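Local coordinates for protein cellulosomal scaffoldin (Acetivibrio cellulolyticus, PDB 3ZUC) that anchors the cellulosome scaffold to crystalline cellulose through this family 3b carbohydrate-binding module of a larger protein that is probably also an endoglucanase, at residues Glu9-Gly14 with Thr131-Trp136; Gln16-Ser21 with Asn117-Asp122; Leu43-Thr48 with Tyr124-Ser129; Phe47-Asp52 with Phe110-Trp115. All blocks are in the same frame, centred on the assembly; numbering follows the deposited sequence.

Contact 1: Glu9-Gly14 with Thr131-Trp136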
# COMPACT_ATOMS: atom_id res chain seq x y z
N GLU A 9 6.27 -0.93 7.06
CA GLU A 9 5.38 -1.43 8.09
C GLU A 9 3.94 -1.12 7.65
O GLU A 9 3.71 -0.22 6.83
CB GLU A 9 5.67 -0.75 9.42
CG GLU A 9 7.03 -0.98 10.00
CD GLU A 9 7.27 0.02 11.10
OE1 GLU A 9 7.68 1.15 10.80
OE2 GLU A 9 6.95 -0.28 12.27
N PHE A 10 2.98 -1.82 8.24
CA PHE A 10 1.64 -1.78 7.73
C PHE A 10 0.64 -2.16 8.82
O PHE A 10 0.95 -3.00 9.67
CB PHE A 10 1.49 -2.78 6.56
CG PHE A 10 0.14 -2.74 5.91
CD1 PHE A 10 -0.16 -1.75 4.99
CD2 PHE A 10 -0.85 -3.64 6.25
CE1 PHE A 10 -1.42 -1.64 4.45
CE2 PHE A 10 -2.11 -3.53 5.70
CZ PHE A 10 -2.38 -2.52 4.81
N PHE A 11 -0.58 -1.62 8.74
CA PHE A 11 -1.75 -2.23 9.36
C PHE A 11 -2.99 -1.71 8.66
O PHE A 11 -2.94 -0.76 7.87
CB PHE A 11 -1.81 -2.04 10.90
CG PHE A 11 -2.15 -0.64 11.39
CD1 PHE A 11 -1.22 0.38 11.35
CD2 PHE A 11 -3.37 -0.39 11.97
CE1 PHE A 11 -1.50 1.64 11.86
CE2 PHE A 11 -3.67 0.87 12.49
CZ PHE A 11 -2.74 1.88 12.44
N ASN A 12 -4.12 -2.36 8.94
CA ASN A 12 -5.41 -1.96 8.41
C ASN A 12 -6.17 -1.14 9.44
O ASN A 12 -6.37 -1.61 10.58
CB ASN A 12 -6.25 -3.21 8.09
CG ASN A 12 -5.72 -3.97 6.89
OD1 ASN A 12 -4.87 -4.86 7.01
ND2 ASN A 12 -6.19 -3.59 5.70
N ALA A 13 -6.63 0.06 9.08
CA ALA A 13 -7.30 0.91 10.07
C ALA A 13 -8.69 0.43 10.43
O ALA A 13 -9.19 0.78 11.50
CB ALA A 13 -7.38 2.36 9.62
N GLY A 14 -9.32 -0.31 9.53
CA GLY A 14 -10.63 -0.93 9.71
C GLY A 14 -10.51 -2.40 9.37
O GLY A 14 -9.98 -2.75 8.32
N THR A 131 -2.98 -3.68 15.36
CA THR A 131 -3.61 -2.41 15.71
C THR A 131 -2.61 -1.25 15.59
O THR A 131 -2.97 -0.12 15.86
CB THR A 131 -4.18 -2.46 17.12
OG1 THR A 131 -3.11 -2.76 18.03
CG2 THR A 131 -5.28 -3.53 17.23
N THR A 132 -1.37 -1.58 15.22
CA THR A 132 -0.24 -0.66 15.12
C THR A 132 0.56 -1.11 13.93
O THR A 132 0.46 -2.26 13.53
CB THR A 132 0.73 -0.70 16.45
OG1 THR A 132 1.32 -2.01 16.60
CG2 THR A 132 -0.02 -0.35 17.69
N TYR A 133 1.42 -0.24 13.44
CA TYR A 133 2.36 -0.61 12.39
C TYR A 133 3.18 -1.85 12.76
O TYR A 133 3.75 -1.94 13.85
CB TYR A 133 3.28 0.55 12.10
CG TYR A 133 2.56 1.69 11.42
CD1 TYR A 133 2.05 1.52 10.14
CD2 TYR A 133 2.39 2.92 12.03
CE1 TYR A 133 1.38 2.51 9.51
CE2 TYR A 133 1.72 3.95 11.39
CZ TYR A 133 1.22 3.73 10.11
OH TYR A 133 0.52 4.71 9.43
N THR A 134 3.29 -2.74 11.78
CA THR A 134 4.00 -3.98 11.95
C THR A 134 4.71 -4.34 10.66
O THR A 134 4.23 -4.04 9.58
CB THR A 134 3.00 -5.05 12.37
OG1 THR A 134 2.24 -4.53 13.46
CG2 THR A 134 3.69 -6.31 12.83
N SER A 135 5.88 -4.97 10.78
CA SER A 135 6.64 -5.35 9.61
C SER A 135 5.90 -6.51 8.92
O SER A 135 5.70 -7.60 9.46
CB SER A 135 8.08 -5.68 10.00
OG SER A 135 8.70 -4.54 10.58
N TRP A 136 5.48 -6.22 7.70
CA TRP A 136 4.48 -7.01 7.02
C TRP A 136 4.95 -7.33 5.62
O TRP A 136 5.05 -6.44 4.78
CB TRP A 136 3.16 -6.23 6.99
CG TRP A 136 1.93 -6.95 6.57
CD1 TRP A 136 1.07 -6.54 5.60
CD2 TRP A 136 1.35 -8.11 7.16
NE1 TRP A 136 -0.01 -7.37 5.54
CE2 TRP A 136 0.14 -8.35 6.48
CE3 TRP A 136 1.70 -8.96 8.22
CZ2 TRP A 136 -0.70 -9.40 6.80
CZ3 TRP A 136 0.87 -10.01 8.53
CH2 TRP A 136 -0.32 -10.22 7.82

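Contact 2: Gln16-Ser21 with Asn117-Asp122. With CA (calcium ion), chain B.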
# COMPACT_ATOMS: atom_id res chain seq x y z
N GLN A 16 -13.17 -4.88 9.70
CA GLN A 16 -14.47 -5.55 9.47
C GLN A 16 -14.33 -6.56 8.29
O GLN A 16 -13.90 -6.16 7.21
CB GLN A 16 -15.59 -4.48 9.16
CG GLN A 16 -17.07 -4.98 9.23
CD GLN A 16 -18.19 -3.94 8.92
OE1 GLN A 16 -18.01 -3.01 8.15
NE2 GLN A 16 -19.38 -4.17 9.52
N ALA A 17 -14.68 -7.85 8.45
CA ALA A 17 -14.59 -8.76 7.30
C ALA A 17 -15.47 -8.27 6.16
O ALA A 17 -15.02 -8.15 5.01
CB ALA A 17 -14.92 -10.18 7.68
N GLN A 18 -16.73 -8.01 6.44
CA GLN A 18 -17.63 -7.47 5.43
C GLN A 18 -17.54 -5.97 5.54
O GLN A 18 -17.99 -5.41 6.52
CB GLN A 18 -19.06 -7.96 5.64
CG GLN A 18 -19.20 -9.46 5.49
CD GLN A 18 -18.97 -9.96 4.07
OE1 GLN A 18 -19.44 -9.36 3.10
NE2 GLN A 18 -18.27 -11.09 3.95
N SER A 19 -16.90 -5.33 4.57
CA SER A 19 -16.58 -3.91 4.69
C SER A 19 -16.77 -3.23 3.35
O SER A 19 -16.36 -3.76 2.33
CB SER A 19 -15.13 -3.78 5.14
OG SER A 19 -14.83 -2.43 5.45
N ASN A 20 -17.35 -2.03 3.35
CA ASN A 20 -17.51 -1.27 2.13
C ASN A 20 -16.27 -0.48 1.75
O ASN A 20 -16.26 0.20 0.74
CB ASN A 20 -18.75 -0.37 2.18
CG ASN A 20 -18.63 0.72 3.22
OD1 ASN A 20 -17.55 1.03 3.71
ND2 ASN A 20 -19.75 1.33 3.52
N SER A 21 -15.20 -0.57 2.55
CA SER A 21 -13.95 0.10 2.26
C SER A 21 -12.81 -0.73 2.81
O SER A 21 -12.97 -1.51 3.75
CB SER A 21 -13.91 1.49 2.92
OG SER A 21 -14.92 2.35 2.43
N ASN A 117 -19.91 -4.19 -0.93
CA ASN A 117 -18.96 -4.73 0.02
C ASN A 117 -17.82 -5.54 -0.58
O ASN A 117 -17.96 -6.19 -1.62
CB ASN A 117 -19.67 -5.60 1.05
CG ASN A 117 -20.52 -4.79 2.02
OD1 ASN A 117 -20.26 -3.62 2.27
ND2 ASN A 117 -21.55 -5.41 2.54
N TYR A 118 -16.72 -5.50 0.14
CA TYR A 118 -15.61 -6.42 0.08
C TYR A 118 -15.73 -7.48 1.19
O TYR A 118 -16.37 -7.22 2.21
CB TYR A 118 -14.30 -5.68 0.34
CG TYR A 118 -13.93 -4.61 -0.65
CD1 TYR A 118 -13.29 -4.93 -1.83
CD2 TYR A 118 -14.18 -3.28 -0.39
CE1 TYR A 118 -12.90 -3.95 -2.73
CE2 TYR A 118 -13.81 -2.30 -1.28
CZ TYR A 118 -13.15 -2.62 -2.44
OH TYR A 118 -12.81 -1.61 -3.31
N ASN A 119 -15.09 -8.64 1.00
CA ASN A 119 -14.75 -9.56 2.09
C ASN A 119 -13.26 -9.44 2.35
O ASN A 119 -12.45 -9.94 1.56
CB ASN A 119 -15.09 -11.02 1.74
CG ASN A 119 -14.56 -11.98 2.76
OD1 ASN A 119 -14.40 -11.63 3.93
ND2 ASN A 119 -14.27 -13.20 2.33
N GLN A 120 -12.87 -8.76 3.42
CA GLN A 120 -11.45 -8.56 3.68
C GLN A 120 -10.74 -9.84 4.09
O GLN A 120 -9.52 -9.96 3.95
CB GLN A 120 -11.22 -7.50 4.76
CG GLN A 120 -11.84 -6.16 4.44
CD GLN A 120 -11.14 -5.05 5.17
OE1 GLN A 120 -10.06 -4.62 4.73
NE2 GLN A 120 -11.70 -4.59 6.28
N ALA A 121 -11.49 -10.80 4.65
CA ALA A 121 -10.86 -11.90 5.36
C ALA A 121 -9.97 -12.76 4.48
O ALA A 121 -9.00 -13.34 4.98
CB ALA A 121 -11.92 -12.78 6.01
N ASP A 122 -10.29 -12.86 3.19
CA ASP A 122 -9.50 -13.68 2.27
C ASP A 122 -8.40 -12.92 1.54
O ASP A 122 -7.74 -13.50 0.68
CB ASP A 122 -10.39 -14.40 1.27
CG ASP A 122 -11.01 -13.48 0.23
OD1 ASP A 122 -11.22 -12.29 0.53
OD2 ASP A 122 -11.30 -13.97 -0.89
CA CA B . -11.67 -10.22 -0.62
O HOH W 1 -21.46 -8.30 2.30
O HOH W 2 -11.74 -7.78 -0.26

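Contact 3: Leu43-Thr48 with Tyr124-Ser129. With CA (calcium ion), chain B; EDO (1,2-ethanediol), chain C.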
# COMPACT_ATOMS: atom_id res chain seq x y z
N LEU A 43 3.90 1.12 -3.96
CA LEU A 43 3.45 0.17 -2.95
C LEU A 43 2.31 -0.65 -3.53
O LEU A 43 1.50 -0.12 -4.27
CB LEU A 43 2.92 0.90 -1.70
CG LEU A 43 3.83 1.98 -1.12
CD1 LEU A 43 3.11 2.77 -0.05
CD2 LEU A 43 5.11 1.37 -0.59
N HIS A 44 2.23 -1.94 -3.17
CA HIS A 44 1.10 -2.77 -3.55
C HIS A 44 0.37 -3.35 -2.34
O HIS A 44 0.99 -3.81 -1.38
CB HIS A 44 1.50 -3.98 -4.41
CG HIS A 44 1.98 -3.65 -5.77
ND1 HIS A 44 2.44 -4.62 -6.64
CD2 HIS A 44 2.06 -2.48 -6.43
CE1 HIS A 44 2.80 -4.05 -7.78
NE2 HIS A 44 2.57 -2.75 -7.68
N TYR A 45 -0.95 -3.38 -2.47
CA TYR A 45 -1.86 -4.06 -1.54
C TYR A 45 -2.70 -5.04 -2.37
O TYR A 45 -3.42 -4.61 -3.28
CB TYR A 45 -2.75 -3.06 -0.82
CG TYR A 45 -3.64 -3.67 0.24
CD1 TYR A 45 -4.89 -4.18 -0.08
CD2 TYR A 45 -3.21 -3.77 1.56
CE1 TYR A 45 -5.69 -4.76 0.89
CE2 TYR A 45 -3.99 -4.36 2.53
CZ TYR A 45 -5.24 -4.84 2.20
OH TYR A 45 -6.00 -5.39 3.22
N TYR A 46 -2.60 -6.33 -2.06
CA TYR A 46 -3.21 -7.41 -2.83
C TYR A 46 -4.48 -7.91 -2.16
O TYR A 46 -4.53 -8.11 -0.94
CB TYR A 46 -2.22 -8.58 -2.93
CG TYR A 46 -0.95 -8.25 -3.66
CD1 TYR A 46 -0.90 -8.36 -5.05
CD2 TYR A 46 0.19 -7.81 -3.00
CE1 TYR A 46 0.24 -8.05 -5.76
CE2 TYR A 46 1.34 -7.51 -3.71
CZ TYR A 46 1.37 -7.62 -5.09
OH TYR A 46 2.54 -7.32 -5.76
N PHE A 47 -5.51 -8.17 -2.97
CA PHE A 47 -6.80 -8.53 -2.43
C PHE A 47 -7.63 -9.28 -3.47
O PHE A 47 -7.29 -9.31 -4.66
CB PHE A 47 -7.53 -7.27 -1.92
CG PHE A 47 -7.86 -6.25 -2.99
CD1 PHE A 47 -6.91 -5.35 -3.45
CD2 PHE A 47 -9.15 -6.16 -3.52
CE1 PHE A 47 -7.22 -4.41 -4.42
CE2 PHE A 47 -9.46 -5.23 -4.47
CZ PHE A 47 -8.50 -4.34 -4.93
N THR A 48 -8.73 -9.86 -3.01
CA THR A 48 -9.77 -10.36 -3.89
C THR A 48 -10.93 -9.37 -3.85
O THR A 48 -11.40 -8.99 -2.77
CB THR A 48 -10.26 -11.76 -3.56
OG1 THR A 48 -10.86 -11.75 -2.27
CG2 THR A 48 -9.12 -12.76 -3.59
N TYR A 124 -4.95 -11.33 0.48
CA TYR A 124 -3.55 -11.65 0.71
C TYR A 124 -2.88 -10.65 1.66
O TYR A 124 -2.14 -11.05 2.56
CB TYR A 124 -2.82 -11.68 -0.63
CG TYR A 124 -1.35 -11.97 -0.60
CD1 TYR A 124 -0.40 -10.97 -0.51
CD2 TYR A 124 -0.91 -13.27 -0.75
CE1 TYR A 124 0.95 -11.24 -0.53
CE2 TYR A 124 0.43 -13.56 -0.78
CZ TYR A 124 1.37 -12.56 -0.66
OH TYR A 124 2.70 -12.88 -0.69
N SER A 125 -3.13 -9.36 1.46
CA SER A 125 -2.45 -8.34 2.24
C SER A 125 -3.14 -7.95 3.56
O SER A 125 -2.57 -7.17 4.33
CB SER A 125 -2.25 -7.07 1.41
OG SER A 125 -1.43 -7.28 0.28
N PHE A 126 -4.35 -8.45 3.82
CA PHE A 126 -5.11 -8.01 4.98
C PHE A 126 -4.53 -8.56 6.27
O PHE A 126 -4.22 -9.75 6.37
CB PHE A 126 -6.55 -8.50 4.84
CG PHE A 126 -7.46 -8.14 6.00
CD1 PHE A 126 -7.76 -6.82 6.29
CD2 PHE A 126 -8.10 -9.14 6.72
CE1 PHE A 126 -8.64 -6.50 7.30
CE2 PHE A 126 -9.00 -8.82 7.72
CZ PHE A 126 -9.27 -7.50 8.02
N ASN A 127 -4.41 -7.68 7.26
CA ASN A 127 -3.97 -8.06 8.59
C ASN A 127 -5.15 -7.87 9.54
O ASN A 127 -5.55 -6.75 9.85
CB ASN A 127 -2.76 -7.23 9.00
CG ASN A 127 -2.16 -7.74 10.28
OD1 ASN A 127 -2.89 -8.15 11.17
ND2 ASN A 127 -0.85 -7.73 10.38
N SER A 128 -5.75 -8.98 9.97
CA SER A 128 -6.95 -8.90 10.77
C SER A 128 -6.67 -8.49 12.24
O SER A 128 -7.61 -8.16 12.96
CB SER A 128 -7.69 -10.24 10.76
OG SER A 128 -6.97 -11.18 11.52
N SER A 129 -5.41 -8.51 12.66
CA SER A 129 -5.04 -8.47 14.08
C SER A 129 -4.22 -7.25 14.52
O SER A 129 -4.29 -6.83 15.67
CB SER A 129 -4.27 -9.76 14.42
OG SER A 129 -3.39 -9.56 15.51
CA CA B . -11.67 -10.22 -0.62
C1 EDO C . 3.13 -7.59 -9.90
O1 EDO C . 3.89 -6.63 -9.17
C2 EDO C . 2.09 -8.23 -9.00
O2 EDO C . 2.72 -8.86 -7.87
O HOH W 2 -11.74 -7.78 -0.26

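Contact 4: Phe47-Asp52 with Phe110-Trp115. With CA (calcium ion), chain B.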
# COMPACT_ATOMS: atom_id res chain seq x y z
N PHE A 47 -5.51 -8.17 -2.97
CA PHE A 47 -6.80 -8.53 -2.43
C PHE A 47 -7.63 -9.28 -3.47
O PHE A 47 -7.29 -9.31 -4.66
CB PHE A 47 -7.53 -7.27 -1.92
CG PHE A 47 -7.86 -6.25 -2.99
CD1 PHE A 47 -6.91 -5.35 -3.45
CD2 PHE A 47 -9.15 -6.16 -3.52
CE1 PHE A 47 -7.22 -4.41 -4.42
CE2 PHE A 47 -9.46 -5.23 -4.47
CZ PHE A 47 -8.50 -4.34 -4.93
N THR A 48 -8.73 -9.86 -3.01
CA THR A 48 -9.77 -10.36 -3.89
C THR A 48 -10.93 -9.37 -3.85
O THR A 48 -11.40 -8.99 -2.77
CB THR A 48 -10.26 -11.76 -3.56
OG1 THR A 48 -10.86 -11.75 -2.27
CG2 THR A 48 -9.12 -12.76 -3.59
N VAL A 49 -11.36 -8.91 -5.02
CA VAL A 49 -12.31 -7.80 -5.10
C VAL A 49 -13.72 -8.14 -4.64
O VAL A 49 -14.44 -7.24 -4.22
CB VAL A 49 -12.28 -7.20 -6.54
CG1 VAL A 49 -12.88 -8.15 -7.57
CG2 VAL A 49 -12.93 -5.84 -6.61
N ASP A 50 -14.12 -9.42 -4.73
CA ASP A 50 -15.47 -9.84 -4.31
C ASP A 50 -16.56 -9.04 -5.04
O ASP A 50 -17.43 -8.41 -4.42
CB ASP A 50 -15.63 -9.72 -2.80
CG ASP A 50 -14.70 -10.62 -2.05
OD1 ASP A 50 -14.82 -11.86 -2.29
OD2 ASP A 50 -13.90 -10.16 -1.24
N GLY A 51 -16.51 -9.11 -6.38
CA GLY A 51 -17.40 -8.36 -7.23
C GLY A 51 -16.67 -7.15 -7.79
O GLY A 51 -16.51 -6.14 -7.11
N ASP A 52 -16.21 -7.27 -9.02
CA ASP A 52 -15.40 -6.22 -9.65
C ASP A 52 -16.30 -5.02 -9.96
O ASP A 52 -17.38 -5.15 -10.50
CB ASP A 52 -14.76 -6.75 -10.93
CG ASP A 52 -13.69 -5.84 -11.52
OD1 ASP A 52 -13.13 -5.00 -10.80
OD2 ASP A 52 -13.39 -5.99 -12.74
N PHE A 110 -9.87 2.82 0.08
CA PHE A 110 -10.45 2.60 -1.23
C PHE A 110 -11.79 1.92 -1.13
O PHE A 110 -12.10 1.24 -0.14
CB PHE A 110 -9.49 1.91 -2.20
CG PHE A 110 -9.04 0.50 -1.87
CD1 PHE A 110 -7.87 0.27 -1.16
CD2 PHE A 110 -9.72 -0.60 -2.40
CE1 PHE A 110 -7.39 -1.02 -0.97
CE2 PHE A 110 -9.24 -1.89 -2.21
CZ PHE A 110 -8.08 -2.09 -1.51
N ALA A 111 -12.60 2.14 -2.16
CA ALA A 111 -13.98 1.67 -2.21
C ALA A 111 -14.40 1.50 -3.66
O ALA A 111 -13.79 2.04 -4.58
CB ALA A 111 -14.92 2.63 -1.50
N LYS A 112 -15.51 0.79 -3.83
CA LYS A 112 -16.14 0.59 -5.13
C LYS A 112 -17.08 1.74 -5.46
O LYS A 112 -17.63 2.40 -4.57
CB LYS A 112 -16.94 -0.72 -5.10
CG LYS A 112 -16.07 -1.92 -4.81
CD LYS A 112 -16.89 -3.20 -4.75
CE LYS A 112 -16.03 -4.33 -4.26
NZ LYS A 112 -16.73 -5.64 -4.26
N SER A 113 -17.32 1.95 -6.75
CA SER A 113 -18.13 3.08 -7.20
C SER A 113 -19.55 3.06 -6.66
O SER A 113 -20.16 4.12 -6.51
CB SER A 113 -18.15 3.11 -8.71
OG SER A 113 -18.71 1.90 -9.18
N ASP A 114 -20.09 1.86 -6.43
CA ASP A 114 -21.43 1.67 -5.92
C ASP A 114 -21.45 1.36 -4.42
O ASP A 114 -22.53 1.09 -3.88
CB ASP A 114 -22.17 0.59 -6.72
CG ASP A 114 -21.50 -0.77 -6.69
OD1 ASP A 114 -20.51 -0.95 -5.93
OD2 ASP A 114 -21.98 -1.66 -7.44
N TRP A 115 -20.29 1.46 -3.76
CA TRP A 115 -20.18 1.28 -2.32
C TRP A 115 -20.61 -0.09 -1.84
O TRP A 115 -20.91 -0.28 -0.67
CB TRP A 115 -20.83 2.47 -1.56
CG TRP A 115 -19.98 3.69 -1.76
CD1 TRP A 115 -20.03 4.58 -2.80
CD2 TRP A 115 -18.88 4.08 -0.96
NE1 TRP A 115 -19.02 5.52 -2.66
CE2 TRP A 115 -18.30 5.22 -1.54
CE3 TRP A 115 -18.33 3.57 0.21
CZ2 TRP A 115 -17.21 5.87 -0.97
CZ3 TRP A 115 -17.24 4.22 0.77
CH2 TRP A 115 -16.71 5.35 0.17
CA CA B . -11.67 -10.22 -0.62
O HOH W 2 -11.74 -7.78 -0.26

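Contact 1: Glu9-Gly14 with Thr131-Trp136
Phe10 and Thr134 face each other as an antiparallel hydrogen-bonded pair: Phe10 N donates to Thr134 O at 2.9 Å, and Thr134 N returns a longer bond of 3.2 Å to Phe10 O. Register is lost just beyond, and 131-133 swings across Phe11 instead of continuing as a strand. Phe11 lies beneath this backbone: Thr132 CA sits 4.0 Å above the centre of one ring face, while Thr131 C covers the rim of the same face. The Phe11 ring then turns an edge to Tyr133, with CE1 placed 3.7 Å above the centre of the Tyr133 ring, in a T-shaped pair whose planes meet at 82°. Tyr133 OH is hydrogen-bonded to Glu105. The Glu9 side chain crosses that of Tyr133 at about a right angle, its CB and OE2 both touching Tyr133 CB, and its carboxylate is salt-bridged to Arg27. Phe10 points to the other side of the sheet from Glu9 and Phe11. Its first torsion (chi1 -176°) sets CG anti to the backbone N, beside the carbonyl carbon. From the ring, Phe10 CD2 meets Trp136 CD1 at 3.5 Å; the two rings are nearly parallel, but so far slid that they scarcely overlap. The indole NE1 of Trp136 is satisfied by Ser125 O, and Phe10 packs inward on Phe26 and Tyr45. This is the edge of a five-stranded antiparallel sheet, where the short, weakly bonded strand 134-135 lies outside strand 6-12, in the beta-sandwich characteristic of family 3 carbohydrate-binding modules.

Contact 2: Gln16-Ser21 with Asn117-Asp122
Gln120 grips the loop at Gln16-Ala17 twice. Its backbone N donates to Ala17 O at 2.7 Å, and its side-chain NE2 donates to Gln16 O at 2.9 Å with the acceptor close to the amide plane. NE2 also bonds to Gly14 O, so one amide nitrogen serves two carbonyls of the chain leading into strand 18-19. Next along, Ser19 and Tyr118 form an antiparallel hydrogen-bonded pair, the bond from Tyr118 N to Ser19 O being 2.8 Å long. Ser19 O lies as well at the edge of the Tyr118 ring, 3.5 Å from CD2. Ser19 OG bonds back to Ser21 O, and the NE2 of Gln18 rests 3.9 Å from Asn119 CB on the side of the pairing away from Tyr118. Further out, Asn119 O and Asp122 OD1 bind the calcium ion, at 2.3 and 2.4 Å. Between them Asn119 OD1 accepts from Ala121 N, an Asx turn that shapes the backbone joining these two ligands. Tyr118 OH continues to Gln55, and its ring takes a cation-pi contact from Lys112. The resulting two-stranded sheet, 18-19 with 118-119, follows strands 6-12 and 102-112 in the chain and stands beside the calcium site at one end of the sandwich.

Contact 3: Leu43-Thr48 with Tyr124-Ser129
Tyr46 and Ser125 are joined by a reciprocal pair of bonds, although 124-129 is irregular and only 43-47 is strand. Ser125 N donates to Tyr46 O at 3.0 Å, while Tyr46 N is taken up by the hydroxyl of Ser125 in a straight bond of 2.8 Å to OG. The serine oxygen thus stands in for a backbone carbonyl along part of the strand edge, and it is fixed further by a hydrogen bond to Lys138 O. The CB of the same serine presses onto one face of Tyr45 in a CH-pi contact, 3.6 Å from the ring centroid. Beyond the ring, Tyr45 OH meets Phe126 CA at 3.3 Å and is hydrogen-bonded to Asn12 ND2. On the other side of the strand Tyr46 and Tyr124 run side by side in the same direction, with Tyr46 CB 3.9 Å from Tyr124 CD1 and their rings oblique to each other. Tyr46 OH lies in the plane of the His44 ring and accepts from ND1; it also bonds to a 1,2-ethanediol molecule, probably from the crystallisation liquor. Tyr124 OH reaches Ile151 O. In this way the loop between strands 118-119 and 134-135 is pinned to strand 42-47, crossing from that sheet toward strand 6-12 of the other sheet of the beta-sandwich, close to where Thr48 binds calcium.

Contact 4: Phe47-Asp52 with Phe110-Trp115
Lys112 NZ bonds to two carbonyls of the loop 47-52, Val49 O at 2.8 Å and Gly51 O at 2.9 Å, the second on a lone pair in the carbonyl plane. The intervening Asp50 O is just as near, but at an angle too poor for a bond. A third acceptor is Asn117 O, so the buried ammonium is ringed by backbone oxygens. Its chain is extended from CG onward, which carries NZ from the strand straight into the bend of the loop; CE passes within 3.3 Å of Val49 O and lies beside Val49 CG2. The bend turns at Asp50 and Gly51, whose backbone angles (phi 102°, psi 99° at Gly51) suit a residue without a side chain. The same loop also supplies the calcium ion with Thr48 O, Thr48 OG1 at 2.4 Å and Asp50 OD2 at 2.3 Å. Asn119, Asp122, Asp123 and one water complete the seven ligands. Two residues before the lysine in the same strand, Phe110 meets Phe47 tip to tip. Phe110 CE2 stands 3.7 Å above one face of Phe47, toward its rim, with the ring planes 46° apart. Phe110 also packs on Leu87 and Ile22, and both phenylalanines touch Gln55. Taken together, the carbonyls of Val49 and Gly51 face the lysine while oxygens of Thr48 and Asp50 face the metal. A single loop therefore bridges two cations, and Lys112 probably helps to hold the liganding residues in place as a second-shell group, its charge offset in part by the surrounding carbonyl dipoles.

Contacts 2, 3 and 4 gather round one calcium ion: contacts 3 and 4 share Phe47 and Thr48, and contact 2 supplies Asn119 and Asp122, with Asp122 OD2 probably bonded to Thr48 OG1. Contact 1 stands away from the metal, on the edge of the sheet that contact 4 also reaches through strand 102-112. It meets contact 3 by ring packing and hydrogen bonds, among them one between Asn12 and Asn127. Contacts 3 and 4 are largely buried, whereas contacts 1 and 2 are half surface. Backbone pairing and aromatic rings dominate contact 1, amide and main-chain bonds contact 2, a serine hydroxyl contact 3, and a lysine among carbonyls contact 4.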